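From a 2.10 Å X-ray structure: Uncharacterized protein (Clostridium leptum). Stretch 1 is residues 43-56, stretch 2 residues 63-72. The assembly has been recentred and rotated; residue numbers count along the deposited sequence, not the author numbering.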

# COMPACT_ATOMS: atom_id res chain seq x y z
N GLU B 43 -20.53 -4.70 -21.58
CA GLU B 43 -21.01 -6.06 -21.59
C GLU B 43 -22.18 -6.11 -20.63
O GLU B 43 -22.03 -5.92 -19.41
CB GLU B 43 -19.90 -7.01 -21.10
CG GLU B 43 -18.72 -7.10 -22.06
CD GLU B 43 -17.45 -7.63 -21.39
OE1 GLU B 43 -16.97 -7.05 -20.38
OE2 GLU B 43 -16.98 -8.67 -21.83
N GLU B 44 -23.36 -6.41 -21.16
CA GLU B 44 -24.60 -6.23 -20.41
C GLU B 44 -24.73 -7.03 -19.14
O GLU B 44 -25.26 -6.54 -18.14
CB GLU B 44 -25.84 -6.47 -21.30
CG GLU B 44 -27.09 -5.81 -20.73
CD GLU B 44 -27.77 -6.70 -19.69
OE1 GLU B 44 -27.55 -7.91 -19.76
OE2 GLU B 44 -28.46 -6.21 -18.77
N GLU B 45 -24.23 -8.26 -19.15
CA GLU B 45 -24.28 -9.11 -17.95
C GLU B 45 -23.42 -8.54 -16.83
O GLU B 45 -23.73 -8.72 -15.63
CB GLU B 45 -23.78 -10.52 -18.26
CG GLU B 45 -24.71 -11.26 -19.21
CD GLU B 45 -24.76 -12.75 -18.94
OE1 GLU B 45 -25.67 -13.22 -18.19
OE2 GLU B 45 -23.86 -13.42 -19.46
N ILE B 46 -22.33 -7.87 -17.20
CA ILE B 46 -21.49 -7.27 -16.19
C ILE B 46 -22.17 -6.03 -15.63
O ILE B 46 -22.21 -5.83 -14.41
CB ILE B 46 -20.07 -7.01 -16.72
CG1 ILE B 46 -19.41 -8.40 -16.84
CG2 ILE B 46 -19.32 -6.15 -15.73
CD1 ILE B 46 -18.07 -8.42 -17.49
N VAL B 47 -22.79 -5.26 -16.52
CA VAL B 47 -23.52 -4.09 -16.09
C VAL B 47 -24.67 -4.44 -15.14
O VAL B 47 -24.82 -3.84 -14.10
CB VAL B 47 -23.97 -3.24 -17.27
CG1 VAL B 47 -24.83 -2.07 -16.79
CG2 VAL B 47 -22.74 -2.72 -18.02
N SER B 48 -25.47 -5.45 -15.49
CA SER B 48 -26.55 -5.88 -14.66
C SER B 48 -26.06 -6.31 -13.29
O SER B 48 -26.61 -5.92 -12.26
CB SER B 48 -27.27 -7.05 -15.36
OG SER B 48 -28.22 -7.52 -14.47
N PHE B 49 -25.00 -7.13 -13.27
CA PHE B 49 -24.44 -7.54 -12.03
C PHE B 49 -23.95 -6.34 -11.17
O PHE B 49 -24.14 -6.31 -9.94
CB PHE B 49 -23.29 -8.53 -12.27
CG PHE B 49 -22.58 -8.93 -11.01
CD1 PHE B 49 -23.07 -9.93 -10.21
CD2 PHE B 49 -21.41 -8.28 -10.62
CE1 PHE B 49 -22.43 -10.28 -9.02
CE2 PHE B 49 -20.77 -8.62 -9.43
CZ PHE B 49 -21.28 -9.62 -8.62
N ALA B 50 -23.30 -5.38 -11.80
CA ALA B 50 -22.80 -4.20 -11.07
C ALA B 50 -23.96 -3.33 -10.49
O ALA B 50 -23.87 -2.85 -9.36
CB ALA B 50 -21.93 -3.37 -11.99
N ALA B 51 -24.99 -3.08 -11.29
CA ALA B 51 -26.19 -2.38 -10.80
C ALA B 51 -26.79 -3.04 -9.55
O ALA B 51 -27.10 -2.36 -8.55
CB ALA B 51 -27.26 -2.32 -11.87
N ASN B 52 -26.93 -4.36 -9.59
CA ASN B 52 -27.42 -5.09 -8.43
C ASN B 52 -26.41 -5.07 -7.24
O ASN B 52 -26.78 -5.01 -6.07
CB ASN B 52 -27.75 -6.49 -8.85
CG ASN B 52 -29.05 -6.54 -9.63
OD1 ASN B 52 -30.11 -6.40 -9.05
ND2 ASN B 52 -28.98 -6.72 -10.90
N SER B 53 -25.13 -5.13 -7.55
CA SER B 53 -24.10 -5.01 -6.49
C SER B 53 -24.19 -3.68 -5.74
O SER B 53 -24.14 -3.64 -4.50
CB SER B 53 -22.72 -5.16 -7.09
OG SER B 53 -22.55 -6.47 -7.64
N VAL B 54 -24.37 -2.59 -6.48
CA VAL B 54 -24.56 -1.28 -5.89
C VAL B 54 -25.75 -1.29 -4.93
O VAL B 54 -25.61 -0.87 -3.76
CB VAL B 54 -24.73 -0.17 -6.95
CG1 VAL B 54 -25.15 1.16 -6.33
CG2 VAL B 54 -23.46 -0.02 -7.80
N ARG B 55 -26.90 -1.78 -5.37
CA ARG B 55 -28.08 -1.80 -4.50
C ARG B 55 -27.96 -2.74 -3.28
O ARG B 55 -28.39 -2.39 -2.18
CB ARG B 55 -29.36 -2.16 -5.29
CG ARG B 55 -29.83 -1.08 -6.25
CD ARG B 55 -31.21 -1.45 -6.81
NE ARG B 55 -31.07 -2.53 -7.77
CZ ARG B 55 -30.86 -2.36 -9.07
NH1 ARG B 55 -30.71 -1.15 -9.61
NH2 ARG B 55 -30.72 -3.40 -9.85
N ILE B 56 -27.42 -3.93 -3.48
CA ILE B 56 -27.45 -4.96 -2.44
C ILE B 56 -26.22 -4.90 -1.53
O ILE B 56 -26.34 -5.01 -0.31
CB ILE B 56 -27.62 -6.34 -3.09
CG1 ILE B 56 -29.00 -6.44 -3.73
CG2 ILE B 56 -27.40 -7.42 -2.07
CD1 ILE B 56 -29.17 -7.63 -4.65
N THR B 63 -32.32 2.95 -9.60
CA THR B 63 -32.82 1.93 -10.53
C THR B 63 -31.81 1.65 -11.64
O THR B 63 -30.80 2.38 -11.82
CB THR B 63 -34.09 2.42 -11.22
OG1 THR B 63 -33.76 3.57 -12.01
CG2 THR B 63 -35.17 2.78 -10.17
N ASP B 64 -32.09 0.62 -12.41
CA ASP B 64 -31.26 0.26 -13.55
C ASP B 64 -31.22 1.37 -14.58
O ASP B 64 -30.18 1.67 -15.16
CB ASP B 64 -31.74 -1.06 -14.18
CG ASP B 64 -31.36 -2.28 -13.34
OD1 ASP B 64 -30.58 -2.16 -12.38
OD2 ASP B 64 -31.80 -3.37 -13.63
N GLU B 65 -32.36 2.01 -14.79
CA GLU B 65 -32.45 3.12 -15.71
C GLU B 65 -31.52 4.25 -15.30
O GLU B 65 -30.86 4.84 -16.14
CB GLU B 65 -33.90 3.62 -15.80
CG GLU B 65 -33.97 4.84 -16.71
CD GLU B 65 -35.37 5.30 -17.11
OE1 GLU B 65 -36.37 4.74 -16.63
OE2 GLU B 65 -35.44 6.26 -17.92
N GLU B 66 -31.40 4.51 -14.01
CA GLU B 66 -30.43 5.54 -13.54
C GLU B 66 -28.96 5.05 -13.56
O GLU B 66 -28.06 5.79 -13.88
CB GLU B 66 -30.78 5.99 -12.11
CG GLU B 66 -32.22 6.44 -11.92
CD GLU B 66 -32.68 6.68 -10.46
OE1 GLU B 66 -32.68 5.79 -9.59
OE2 GLU B 66 -33.10 7.81 -10.19
N LEU B 67 -28.72 3.79 -13.21
CA LEU B 67 -27.32 3.30 -13.13
C LEU B 67 -26.70 2.91 -14.48
O LEU B 67 -25.52 3.12 -14.68
CB LEU B 67 -27.23 2.10 -12.20
CG LEU B 67 -27.59 2.44 -10.75
CD1 LEU B 67 -27.54 1.17 -9.92
CD2 LEU B 67 -26.63 3.52 -10.21
N TYR B 68 -27.49 2.30 -15.38
CA TYR B 68 -26.92 1.73 -16.63
C TYR B 68 -26.09 2.73 -17.41
O TYR B 68 -24.96 2.44 -17.75
CB TYR B 68 -28.03 1.13 -17.52
CG TYR B 68 -28.22 -0.35 -17.31
CD1 TYR B 68 -28.42 -0.88 -16.04
CD2 TYR B 68 -28.22 -1.21 -18.39
CE1 TYR B 68 -28.59 -2.23 -15.82
CE2 TYR B 68 -28.42 -2.57 -18.21
CZ TYR B 68 -28.62 -3.07 -16.94
OH TYR B 68 -28.77 -4.40 -16.77
N PRO B 69 -26.59 3.96 -17.60
CA PRO B 69 -25.77 4.92 -18.30
C PRO B 69 -24.46 5.30 -17.62
O PRO B 69 -23.58 5.82 -18.27
CB PRO B 69 -26.66 6.17 -18.40
CG PRO B 69 -28.07 5.67 -18.21
CD PRO B 69 -27.93 4.50 -17.28
N LEU B 70 -24.33 5.03 -16.32
CA LEU B 70 -23.14 5.45 -15.58
C LEU B 70 -22.14 4.31 -15.36
O LEU B 70 -20.99 4.54 -15.02
CB LEU B 70 -23.54 6.01 -14.22
CG LEU B 70 -24.54 7.17 -14.24
CD1 LEU B 70 -24.88 7.58 -12.83
CD2 LEU B 70 -23.95 8.35 -15.00
N ILE B 71 -22.59 3.08 -15.51
CA ILE B 71 -21.69 1.94 -15.30
C ILE B 71 -20.83 1.68 -16.55
O ILE B 71 -21.21 0.93 -17.43
CB ILE B 71 -22.50 0.69 -14.94
CG1 ILE B 71 -23.23 0.97 -13.61
CG2 ILE B 71 -21.60 -0.52 -14.79
CD1 ILE B 71 -24.27 -0.10 -13.26
N LYS B 72 -19.62 2.22 -16.56
CA LYS B 72 -18.71 2.12 -17.68
C LYS B 72 -17.42 1.39 -17.32
O LYS B 72 -16.38 1.99 -16.93
CB LYS B 72 -18.43 3.51 -18.22
CG LYS B 72 -19.68 4.15 -18.83
CD LYS B 72 -19.29 5.41 -19.61
CE LYS B 72 -19.18 6.59 -18.68
NZ LYS B 72 -20.52 7.08 -18.26

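Two neighbouring segments of a chain often pack by a simple rule: small and branched apolar side chains fill the centre, while longer polar ones reach around it to bond at the margin. Residues 43-56 and 63-72 of this Clostridium leptum protein provide a compact example, burying 512 Å² between them, both sides summed.

At the centre lies Ala51, whose CA-to-CB bond points toward the second stretch. Its methyl group is small enough to be shared by several larger neighbours: Ala51 CB lies 4.0 Å from Leu67 CD1, 4.0 Å from Ile71 CD1 and 4.2 Å from Tyr68 CE1. Ile71 CD1 also reaches the helix backbone, 3.6 Å from Ala51 N. The backbones are near, with Ala51 CA 6.2 Å from Leu67 CA and, one helical turn earlier, Val47 CA 6.4 Å from Ile71 CA. The register therefore runs in opposite senses: as the first stretch advances from Val47 to Ala51, its partner retreats from Ile71 to Leu67. Val47 and Ala51 are four residues apart, close to one helical turn, which brings them to the same side of their helix.

Around this centre the apolar contact spreads in both directions along the helix. Val54 CB approaches Leu67 CD1 at 4.3 Å, and Ala50 CB meets Ile71 CG2 at 4.0 Å. Val47 serves two partners: Val47 CG1 is 4.1 Å from Ile71 CB, Val47 CG2 is equally close to Ile71 CG2, and Val47 CG1 also sits almost exactly over the Tyr68 ring, 3.6 Å from its centroid and only 2° off the ring normal. This is a CH-pi contact, in which a weakly polarised C-H group rests against the electron-rich face of the aromatic ring.

Tyr68 links this apolar zone to the polar edge. Its CA-to-CB bond points sideways, but the end of the side chain comes nearer to the helix, carrying the hydroxyl up to Ser48, where Ser48 CB lies 3.4 Å from Tyr68 OH. There Tyr68 OH donates a hydrogen bond to Glu44 OE2 at 2.7 Å, the carboxylate oxygen lying at the ring edge, near its plane. One residue thus offers its ring face to a valine and its phenolic proton to a glutamate.

Toward the later end of the first stretch, Arg55 and Asp64 form a salt bridge. Asp64 OD1 lies at the edge of the guanidinium, near its plane, and accepts from both Arg55 NH2 at 2.8 Å and Arg55 NH1 at 3.0 Å. Charge attraction and directed hydrogen bonding thus reinforce each other. Arg55 NH2 also donates to Asn52 OD1 at 3.2 Å, while Asn52 ND2 donates to Ser48 O at 2.8 Å, tying the arginine into a network on its own helix. Asp64 itself follows Thr63, the N-cap residue, whose OG1 accepts from Glu66 N at 3.2 Å and caps the start of the helix that carries the aspartate.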